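Long-range contacts in phosphatidylinositol-specific phospholipase C1 (Streptomyces antibioticus, PDB 3H4X), which is a bacterial member of the calcium-dependent phosphoinositide phospholipase C family, built on a barrel of parallel strands surrounded by helices: residues A238-R244 / S270-Y276; F232-A238 / W255-G261; A264-N268 / L282-T286. All blocks are in the same frame, centred on the assembly; numbering follows the deposited sequence.

Interaction 1 (A238-R244 / S270-Y276); sequences AAPGDPR and SIDTSWY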
loop_
_atom_site.group_PDB
_atom_site.type_symbol
_atom_site.label_atom_id
_atom_site.label_comp_id
_atom_site.label_asym_id
_atom_site.label_seq_id
_atom_site.Cartn_x
_atom_site.Cartn_y
_atom_site.Cartn_z
ATOM N N ALA A 238 -11.673 2.090 9.332
ATOM C CA ALA A 238 -11.782 1.105 10.400
ATOM C C ALA A 238 -13.243 0.873 10.751
ATOM O O ALA A 238 -14.006 1.827 10.926
ATOM C CB ALA A 238 -11.017 1.572 11.619
ATOM N N ALA A 239 -13.624 -0.393 10.862
ATOM C CA ALA A 239 -15.004 -0.757 11.155
ATOM C C ALA A 239 -15.046 -2.073 11.913
ATOM O O ALA A 239 -14.144 -2.900 11.772
ATOM C CB ALA A 239 -15.805 -0.873 9.864
ATOM N N PRO A 240 -16.101 -2.279 12.719
ATOM C CA PRO A 240 -16.266 -3.532 13.447
ATOM C C PRO A 240 -16.761 -4.658 12.543
ATOM O O PRO A 240 -17.201 -4.412 11.417
ATOM C CB PRO A 240 -17.335 -3.189 14.487
ATOM C CG PRO A 240 -18.150 -2.144 13.827
ATOM C CD PRO A 240 -17.169 -1.314 13.036
ATOM N N GLY A 241 -16.681 -5.886 13.040
ATOM C CA GLY A 241 -17.141 -7.046 12.290
ATOM C C GLY A 241 -16.319 -7.259 11.034
ATOM O O GLY A 241 -15.116 -7.003 11.012
ATOM N N ASP A 242 -16.965 -7.752 9.986
ATOM C CA ASP A 242 -16.307 -7.915 8.699
ATOM C C ASP A 242 -16.602 -6.663 7.884
ATOM O O ASP A 242 -17.738 -6.453 7.465
ATOM C CB ASP A 242 -16.844 -9.158 7.986
ATOM C CG ASP A 242 -16.137 -9.435 6.678
ATOM O OD1 ASP A 242 -15.546 -8.499 6.098
ATOM O OD2 ASP A 242 -16.175 -10.596 6.223
ATOM N N PRO A 243 -15.588 -5.808 7.674
ATOM C CA PRO A 243 -15.850 -4.540 6.999
ATOM C C PRO A 243 -16.381 -4.714 5.583
ATOM O O PRO A 243 -16.971 -3.791 5.028
ATOM C CB PRO A 243 -14.473 -3.869 6.973
ATOM C CG PRO A 243 -13.731 -4.483 8.113
ATOM C CD PRO A 243 -14.192 -5.907 8.142
ATOM N N ARG A 244 -16.164 -5.886 4.998
ATOM C CA ARG A 244 -16.578 -6.122 3.623
ATOM C C ARG A 244 -18.094 -6.228 3.481
ATOM O O ARG A 244 -18.623 -6.196 2.372
ATOM C CB ARG A 244 -15.877 -7.361 3.066
ATOM C CG ARG A 244 -14.363 -7.174 2.991
ATOM C CD ARG A 244 -13.595 -8.477 2.834
ATOM N NE ARG A 244 -13.886 -9.424 3.905
ATOM C CZ ARG A 244 -13.284 -10.599 4.039
ATOM N NH1 ARG A 244 -12.330 -10.959 3.186
ATOM N NH2 ARG A 244 -13.641 -11.415 5.020
ATOM N N SER A 270 -13.981 -0.846 20.096
ATOM C CA SER A 270 -15.153 -1.187 19.290
ATOM C C SER A 270 -14.890 -2.272 18.249
ATOM O O SER A 270 -15.829 -2.804 17.656
ATOM C CB SER A 270 -15.692 0.057 18.587
ATOM O OG SER A 270 -14.738 0.576 17.680
ATOM N N ILE A 271 -13.621 -2.597 18.028
ATOM C CA ILE A 271 -13.238 -3.507 16.956
ATOM C C ILE A 271 -12.362 -4.639 17.470
ATOM O O ILE A 271 -11.378 -4.404 18.167
ATOM C CB ILE A 271 -12.488 -2.754 15.838
ATOM C CG1 ILE A 271 -13.386 -1.662 15.253
ATOM C CG2 ILE A 271 -12.018 -3.722 14.759
ATOM C CD1 ILE A 271 -12.650 -0.647 14.399
ATOM N N ASP A 272 -12.725 -5.867 17.118
ATOM C CA ASP A 272 -11.932 -7.033 17.465
ATOM C C ASP A 272 -10.849 -7.232 16.409
ATOM O O ASP A 272 -11.086 -7.845 15.372
ATOM C CB ASP A 272 -12.823 -8.273 17.537
ATOM C CG ASP A 272 -12.040 -9.538 17.823
ATOM O OD1 ASP A 272 -10.825 -9.442 18.092
ATOM O OD2 ASP A 272 -12.646 -10.633 17.788
ATOM N N THR A 273 -9.655 -6.712 16.663
ATOM C CA THR A 273 -8.610 -6.771 15.646
ATOM C C THR A 273 -7.997 -8.164 15.494
ATOM O O THR A 273 -7.323 -8.430 14.504
ATOM C CB THR A 273 -7.505 -5.731 15.892
ATOM O OG1 THR A 273 -7.000 -5.883 17.221
ATOM C CG2 THR A 273 -8.047 -4.317 15.715
ATOM N N SER A 274 -8.238 -9.061 16.449
ATOM C CA SER A 274 -7.716 -10.423 16.331
ATOM C C SER A 274 -8.306 -11.135 15.113
ATOM O O SER A 274 -7.689 -12.036 14.550
ATOM C CB SER A 274 -7.973 -11.233 17.605
ATOM O OG SER A 274 -9.331 -11.616 17.711
ATOM N N TRP A 275 -9.502 -10.722 14.715
ATOM C CA TRP A 275 -10.189 -11.291 13.561
ATOM C C TRP A 275 -9.296 -11.272 12.324
ATOM O O TRP A 275 -9.238 -12.243 11.572
ATOM C CB TRP A 275 -11.468 -10.492 13.314
ATOM C CG TRP A 275 -12.334 -10.951 12.183
ATOM C CD1 TRP A 275 -13.243 -11.969 12.208
ATOM C CD2 TRP A 275 -12.413 -10.373 10.873
ATOM N NE1 TRP A 275 -13.869 -12.069 10.990
ATOM C CE2 TRP A 275 -13.377 -11.102 10.153
ATOM C CE3 TRP A 275 -11.755 -9.314 10.238
ATOM C CZ2 TRP A 275 -13.700 -10.809 8.832
ATOM C CZ3 TRP A 275 -12.078 -9.025 8.929
ATOM C CH2 TRP A 275 -13.043 -9.768 8.239
ATOM N N TYR A 276 -8.593 -10.160 12.124
ATOM C CA TYR A 276 -7.722 -9.995 10.957
ATOM C C TYR A 276 -6.537 -10.943 11.008
ATOM O O TYR A 276 -6.137 -11.518 9.997
ATOM C CB TYR A 276 -7.214 -8.549 10.855
ATOM C CG TYR A 276 -8.332 -7.555 10.735
ATOM C CD1 TYR A 276 -8.816 -7.170 9.490
ATOM C CD2 TYR A 276 -8.931 -7.024 11.865
ATOM C CE1 TYR A 276 -9.858 -6.276 9.378
ATOM C CE2 TYR A 276 -9.972 -6.128 11.760
ATOM C CZ TYR A 276 -10.431 -5.759 10.515
ATOM O OH TYR A 276 -11.473 -4.873 10.398
HETATM O O HOH W 1 -11.402 -2.255 9.488
HETATM O O HOH W 2 -13.385 -5.369 12.112
HETATM O O HOH W 3 -13.339 -7.617 13.889
HETATM O O HOH W 4 -15.178 -6.232 15.539
#
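W275 reaches across to D242, P243 and R244 where two connecting segments of a TIM-type (beta/alpha)8 barrel meet: 238-244 follows strand 232-236, whereas 270-276 runs into helix 274-278. Van der Waals contacts span the length of the junction. The indole of W275, with CG anti to the backbone N (chi1 -178°), projects its six-membered ring into the other segment, where W275 CZ3 lies 3.8 Å from P243 CD. The same proline meets Y276 at the edge of its ring, near the ring plane, and P243 CG comes within 3.2 Å of Y276 OH. Farther along, I271 CD1 packs against A238 CB at 3.9 Å and leans over the backbone of A239.

The charged group is a D242–R244 pair belonging to 238-244 itself. D242 OD1 closes an Asx turn by accepting from R244 N, and its syn lone pair also takes R244 NE at 2.9 Å. R244 NH2 meets D242 OD2 from above the carboxylate plane, so the arginine grips side-on with two nitrogens. This fixed pair crosses the tryptophan, D242 CG lying 3.5 Å from W275 CH2, while the guanidinium stands almost perpendicular to the indole, their planes 88° apart. R244 NH1 also forms a salt bridge with D171.

Water supplies the polar links, since no direct hydrogen bond joins the two segments. Water 1 accepts from A239 N and bonds to Y276 OH. Water 2 lies 2.6 Å from Y276 OH and can donate toward A239 O or G241 O, with more acceptors around it than protons to give. G241 and D242, which with E245 surround a bound acetyl group, meet 270-276 through the indole near D242 and through water 4, which accepts from G241 N and from D272 N, at 2.9 Å in each case.

Interaction 2 (F232-A238 / W255-G261); sequences FPAVHGA and WFVVFDG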
loop_
_atom_site.group_PDB
_atom_site.type_symbol
_atom_site.label_atom_id
_atom_site.label_comp_id
_atom_site.label_asym_id
_atom_site.label_seq_id
_atom_site.Cartn_x
_atom_site.Cartn_y
_atom_site.Cartn_z
ATOM N N PHE A 232 -3.505 -5.176 -4.547
ATOM C CA PHE A 232 -4.538 -5.616 -3.627
ATOM C C PHE A 232 -5.400 -4.430 -3.209
ATOM O O PHE A 232 -4.906 -3.489 -2.593
ATOM C CB PHE A 232 -3.888 -6.219 -2.387
ATOM C CG PHE A 232 -3.151 -7.494 -2.655
ATOM C CD1 PHE A 232 -3.795 -8.713 -2.531
ATOM C CD2 PHE A 232 -1.817 -7.482 -3.033
ATOM C CE1 PHE A 232 -3.131 -9.895 -2.775
ATOM C CE2 PHE A 232 -1.144 -8.666 -3.284
ATOM C CZ PHE A 232 -1.802 -9.872 -3.151
ATOM N N PRO A 233 -6.695 -4.462 -3.546
ATOM C CA PRO A 233 -7.564 -3.393 -3.075
ATOM C C PRO A 233 -7.824 -3.585 -1.585
ATOM O O PRO A 233 -8.001 -4.717 -1.121
ATOM C CB PRO A 233 -8.848 -3.611 -3.875
ATOM C CG PRO A 233 -8.863 -5.069 -4.147
ATOM C CD PRO A 233 -7.424 -5.465 -4.341
ATOM N N ALA A 234 -7.831 -2.486 -0.840
ATOM C CA ALA A 234 -8.061 -2.534 0.590
ATOM C C ALA A 234 -9.416 -1.937 0.945
ATOM O O ALA A 234 -9.935 -1.070 0.236
ATOM C CB ALA A 234 -6.960 -1.782 1.320
ATOM N N VAL A 235 -9.985 -2.409 2.050
ATOM C CA VAL A 235 -11.180 -1.797 2.619
ATOM C C VAL A 235 -10.722 -0.693 3.565
ATOM O O VAL A 235 -10.110 -0.953 4.602
ATOM C CB VAL A 235 -12.053 -2.814 3.364
ATOM C CG1 VAL A 235 -13.383 -2.175 3.743
ATOM C CG2 VAL A 235 -12.267 -4.050 2.503
ATOM N N HIS A 236 -11.017 0.542 3.186
ATOM C CA HIS A 236 -10.481 1.714 3.857
ATOM C C HIS A 236 -11.516 2.289 4.809
ATOM O O HIS A 236 -12.661 2.530 4.422
ATOM C CB HIS A 236 -10.084 2.729 2.788
ATOM C CG HIS A 236 -9.553 4.025 3.315
ATOM N ND1 HIS A 236 -8.495 4.116 4.194
ATOM C CD2 HIS A 236 -9.911 5.296 3.022
ATOM C CE1 HIS A 236 -8.243 5.390 4.442
ATOM N NE2 HIS A 236 -9.090 6.125 3.745
ATOM N N GLY A 237 -11.107 2.478 6.059
ATOM C CA GLY A 237 -11.991 2.979 7.104
ATOM C C GLY A 237 -12.224 1.897 8.138
ATOM O O GLY A 237 -12.875 0.890 7.855
ATOM N N ALA A 238 -11.673 2.090 9.332
ATOM C CA ALA A 238 -11.782 1.105 10.400
ATOM C C ALA A 238 -13.243 0.873 10.751
ATOM O O ALA A 238 -14.006 1.827 10.926
ATOM C CB ALA A 238 -11.017 1.572 11.619
ATOM N N TRP A 255 -12.371 -10.551 -2.701
ATOM C CA TRP A 255 -11.209 -9.975 -3.370
ATOM C C TRP A 255 -10.510 -8.936 -2.504
ATOM O O TRP A 255 -9.489 -8.383 -2.904
ATOM C CB TRP A 255 -11.593 -9.457 -4.766
ATOM C CG TRP A 255 -11.958 -10.618 -5.620
ATOM C CD1 TRP A 255 -13.205 -10.991 -6.019
ATOM C CD2 TRP A 255 -11.064 -11.627 -6.094
ATOM N NE1 TRP A 255 -13.139 -12.158 -6.743
ATOM C CE2 TRP A 255 -11.833 -12.569 -6.802
ATOM C CE3 TRP A 255 -9.682 -11.813 -6.003
ATOM C CZ2 TRP A 255 -11.264 -13.685 -7.419
ATOM C CZ3 TRP A 255 -9.119 -12.924 -6.609
ATOM C CH2 TRP A 255 -9.912 -13.844 -7.310
ATOM N N PHE A 256 -11.047 -8.720 -1.301
ATOM C CA PHE A 256 -10.448 -7.836 -0.303
ATOM C C PHE A 256 -9.799 -8.655 0.811
ATOM O O PHE A 256 -10.493 -9.315 1.591
ATOM C CB PHE A 256 -11.516 -6.942 0.323
ATOM C CG PHE A 256 -12.100 -5.923 -0.611
ATOM C CD1 PHE A 256 -11.434 -4.733 -0.867
ATOM C CD2 PHE A 256 -13.332 -6.136 -1.206
ATOM C CE1 PHE A 256 -11.981 -3.783 -1.709
ATOM C CE2 PHE A 256 -13.881 -5.187 -2.048
ATOM C CZ PHE A 256 -13.204 -4.008 -2.300
ATOM N N VAL A 257 -8.474 -8.600 0.896
ATOM C CA VAL A 257 -7.757 -9.277 1.975
ATOM C C VAL A 257 -6.826 -8.311 2.706
ATOM O O VAL A 257 -5.963 -8.724 3.487
ATOM C CB VAL A 257 -6.980 -10.511 1.472
ATOM C CG1 VAL A 257 -7.947 -11.546 0.907
ATOM C CG2 VAL A 257 -5.943 -10.118 0.423
ATOM N N VAL A 258 -7.022 -7.021 2.435
ATOM C CA VAL A 258 -6.253 -5.941 3.037
ATOM C C VAL A 258 -7.238 -4.908 3.571
ATOM O O VAL A 258 -8.249 -4.614 2.930
ATOM C CB VAL A 258 -5.297 -5.292 2.009
ATOM C CG1 VAL A 258 -4.447 -4.203 2.665
ATOM C CG2 VAL A 258 -4.422 -6.358 1.362
ATOM N N PHE A 259 -6.935 -4.378 4.750
ATOM C CA PHE A 259 -7.805 -3.448 5.457
ATOM C C PHE A 259 -6.931 -2.323 5.969
ATOM O O PHE A 259 -5.794 -2.552 6.374
ATOM C CB PHE A 259 -8.510 -4.170 6.600
ATOM C CG PHE A 259 -9.354 -5.310 6.136
ATOM C CD1 PHE A 259 -10.713 -5.140 5.928
ATOM C CD2 PHE A 259 -8.785 -6.542 5.857
ATOM C CE1 PHE A 259 -11.487 -6.188 5.467
ATOM C CE2 PHE A 259 -9.556 -7.594 5.402
ATOM C CZ PHE A 259 -10.911 -7.417 5.213
ATOM N N ASP A 260 -7.454 -1.106 5.927
ATOM C CA ASP A 260 -6.647 0.079 6.169
ATOM C C ASP A 260 -7.501 1.071 6.941
ATOM O O ASP A 260 -8.570 1.475 6.472
ATOM C CB ASP A 260 -6.224 0.648 4.812
ATOM C CG ASP A 260 -5.203 1.751 4.920
ATOM O OD1 ASP A 260 -5.488 2.756 5.593
ATOM O OD2 ASP A 260 -4.118 1.612 4.313
ATOM N N GLY A 261 -7.061 1.450 8.137
ATOM C CA GLY A 261 -7.877 2.324 8.967
ATOM C C GLY A 261 -7.088 2.976 10.078
ATOM O O GLY A 261 -5.931 2.642 10.326
HETATM O O HOH W 5 -7.252 -7.366 -1.414
#
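V235 stands between two phenylalanines of 255-261 where strands 232-236 and 258-262 run side by side as parallel neighbours in the wall of the TIM-type barrel. Its CG2 branch presses on F256 at about a right angle, with V235 CG2 3.5 Å from F256 CD1. F259, on the same face of the sheet as V235, brings CD1 to within 3.7 Å of V235 CB. With the valine's CG1 anti to the backbone N (chi1 -171°), CG2 sits beside that N and touches both rings. Farther back, P233 crosses F256 at a similar steep angle, P233 CB against F256 CE1.

A234, V258, H236 and D260 point to the other face. There A234 CB touches V258 CG1 at 3.7 Å, while H236 and D260 lie side by side and point the same way. D260 OD2 forms a salt bridge with K127, which places a charged group among the strands on this face.

The backbone sets this register through V235 N to V258 O, D260 N to V235 O, and G237 N to D260 O. Where the strands part, a water takes over: water 5 donates to P233 O and to W255 O, and accepts from V257 N at 2.9 Å.

Interaction 3 (A264-N268 / L282-T286); sequences ATYLN and LLIMT. Unlike the reference sequence in segment 264-268: A264 (reference Pro).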
loop_
_atom_site.group_PDB
_atom_site.type_symbol
_atom_site.label_atom_id
_atom_site.label_comp_id
_atom_site.label_asym_id
_atom_site.label_seq_id
_atom_site.Cartn_x
_atom_site.Cartn_y
_atom_site.Cartn_z
ATOM N N ALA A 264 -5.949 4.739 16.209
ATOM C CA ALA A 264 -6.665 5.037 17.445
ATOM C C ALA A 264 -8.046 4.385 17.438
ATOM O O ALA A 264 -8.508 3.868 18.459
ATOM C CB ALA A 264 -6.777 6.541 17.649
ATOM N N THR A 265 -8.701 4.403 16.283
ATOM C CA THR A 265 -10.011 3.783 16.145
ATOM C C THR A 265 -9.936 2.271 16.369
ATOM O O THR A 265 -10.754 1.702 17.100
ATOM C CB THR A 265 -10.644 4.111 14.778
ATOM O OG1 THR A 265 -10.733 5.534 14.628
ATOM C CG2 THR A 265 -12.035 3.511 14.670
ATOM N N TYR A 266 -8.945 1.622 15.763
ATOM C CA TYR A 266 -8.775 0.187 15.959
ATOM C C TYR A 266 -8.538 -0.171 17.416
ATOM O O TYR A 266 -8.813 -1.294 17.836
ATOM C CB TYR A 266 -7.620 -0.357 15.118
ATOM C CG TYR A 266 -7.969 -0.571 13.666
ATOM C CD1 TYR A 266 -9.042 -1.377 13.301
ATOM C CD2 TYR A 266 -7.225 0.024 12.659
ATOM C CE1 TYR A 266 -9.370 -1.573 11.972
ATOM C CE2 TYR A 266 -7.537 -0.176 11.332
ATOM C CZ TYR A 266 -8.612 -0.967 10.992
ATOM O OH TYR A 266 -8.918 -1.147 9.662
ATOM N N LEU A 267 -8.005 0.777 18.178
ATOM C CA LEU A 267 -7.675 0.513 19.571
ATOM C C LEU A 267 -8.710 1.065 20.551
ATOM O O LEU A 267 -8.487 1.045 21.760
ATOM C CB LEU A 267 -6.288 1.067 19.901
ATOM C CG LEU A 267 -5.125 0.111 19.641
ATOM C CD1 LEU A 267 -5.084 -0.362 18.189
ATOM C CD2 LEU A 267 -3.815 0.758 20.039
ATOM N N ASN A 268 -9.845 1.541 20.048
ATOM C CA ASN A 268 -10.800 2.230 20.921
ATOM C C ASN A 268 -11.831 1.333 21.605
ATOM O O ASN A 268 -12.708 1.821 22.320
ATOM C CB ASN A 268 -11.476 3.409 20.201
ATOM C CG ASN A 268 -12.562 2.974 19.223
ATOM O OD1 ASN A 268 -12.993 1.822 19.211
ATOM N ND2 ASN A 268 -13.015 3.915 18.403
ATOM N N LEU A 282 -4.101 -8.593 5.889
ATOM C CA LEU A 282 -3.192 -7.500 6.211
ATOM C C LEU A 282 -3.975 -6.338 6.793
ATOM O O LEU A 282 -4.997 -5.934 6.243
ATOM C CB LEU A 282 -2.405 -7.050 4.983
ATOM C CG LEU A 282 -1.568 -8.138 4.310
ATOM C CD1 LEU A 282 -0.769 -7.553 3.156
ATOM C CD2 LEU A 282 -0.645 -8.836 5.302
ATOM N N LEU A 283 -3.489 -5.808 7.909
ATOM C CA LEU A 283 -4.157 -4.720 8.610
ATOM C C LEU A 283 -3.213 -3.527 8.714
ATOM O O LEU A 283 -2.224 -3.563 9.446
ATOM C CB LEU A 283 -4.596 -5.183 10.002
ATOM C CG LEU A 283 -5.405 -4.200 10.851
ATOM C CD1 LEU A 283 -6.646 -3.724 10.116
ATOM C CD2 LEU A 283 -5.779 -4.823 12.182
ATOM N N ILE A 284 -3.503 -2.475 7.956
ATOM C CA ILE A 284 -2.704 -1.252 7.988
ATOM C C ILE A 284 -3.353 -0.268 8.951
ATOM O O ILE A 284 -4.521 0.095 8.775
ATOM C CB ILE A 284 -2.596 -0.582 6.590
ATOM C CG1 ILE A 284 -1.768 -1.420 5.613
ATOM C CG2 ILE A 284 -1.956 0.794 6.709
ATOM C CD1 ILE A 284 -2.392 -2.724 5.204
ATOM N N MET A 285 -2.596 0.159 9.960
ATOM C CA MET A 285 -3.080 1.126 10.937
ATOM C C MET A 285 -2.389 2.466 10.728
ATOM O O MET A 285 -1.173 2.591 10.901
ATOM C CB MET A 285 -2.853 0.631 12.361
ATOM C CG MET A 285 -3.574 -0.659 12.692
ATOM S SD MET A 285 -3.717 -0.846 14.472
ATOM C CE MET A 285 -4.570 -2.418 14.594
ATOM N N THR A 286 -3.178 3.463 10.348
ATOM C CA THR A 286 -2.655 4.770 9.977
ATOM C C THR A 286 -2.645 5.746 11.155
ATOM O O THR A 286 -3.333 5.549 12.158
ATOM C CB THR A 286 -3.448 5.369 8.795
ATOM O OG1 THR A 286 -4.838 5.430 9.131
ATOM C CG2 THR A 286 -3.285 4.512 7.541
#
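A Met-aromatic contact between Y266 and M285 lies at the centre of a small apolar cluster in the connection between two neighbouring parallel strands of the barrel. Strand 258-262 passes straight into the short helix 263-266, and the chain returns through helix 274-278 to strand 282-286, so Y266 packs back on the strand that ends its own connection. M285 SD is 5.1 Å from the centroid of the Y266 ring and 57° off the ring normal, an oblique approach rather than a seat above the face.

The two side chains also cross at a slant. M285 CG, placed anti to the carbonyl carbon (chi1 -61°), touches Y266 CD2 at 3.7 Å, and the chain runs on extended and carries its terminal methyl alongside the base of the tyrosine, M285 CE 3.7 Å from Y266 CB. L267 comes to the same sulfur at about a right angle, L267 CD1 standing 4.0 Å from M285 SD. At the hydroxyl end of the ring, Y266 and L283 run alongside each other, pointing opposite ways, and one leucine branch does the touching: L283 CD1 is 3.5 Å from both Y266 CZ and Y266 OH.

L312 of helix 302-314 touches both L267 and M285, while A238 packs on Y266, linking the cluster to the segment that follows strand 232-236.

No hydrogen bond passes between 264-268 and 282-286. The contact therefore depends on shape, dispersion and the burial of apolar surface: a polarisable sulfur beside an aromatic ring, with a leucine methyl at the hydroxyl end of the tyrosine and the methionine methyl at its base, joins the helix to the strand without fixing it by any directional polar bond.

The three contacts form one patch on a single side of the barrel, with centres 9 to 11 Å apart. Interaction 2 pairs strands 258-262 and 232-236; interaction 3 then packs helix 263-266 on strand 282-286, the next strand of the same sheet, probably joined to 258-262 by a hydrogen bond from I284 N to F259 O. Interaction 1 alternates with both along the chain and shares A238 with interaction 2. Its Y276 packs on F259, its R244 NH1 reaches F256 O, and its I271 CD1 packs on Y266 CD1 of interaction 3. Strand pairing, helix packing and water-bridged loops thus bind three successive strands and their connections into one continuous piece of the barrel.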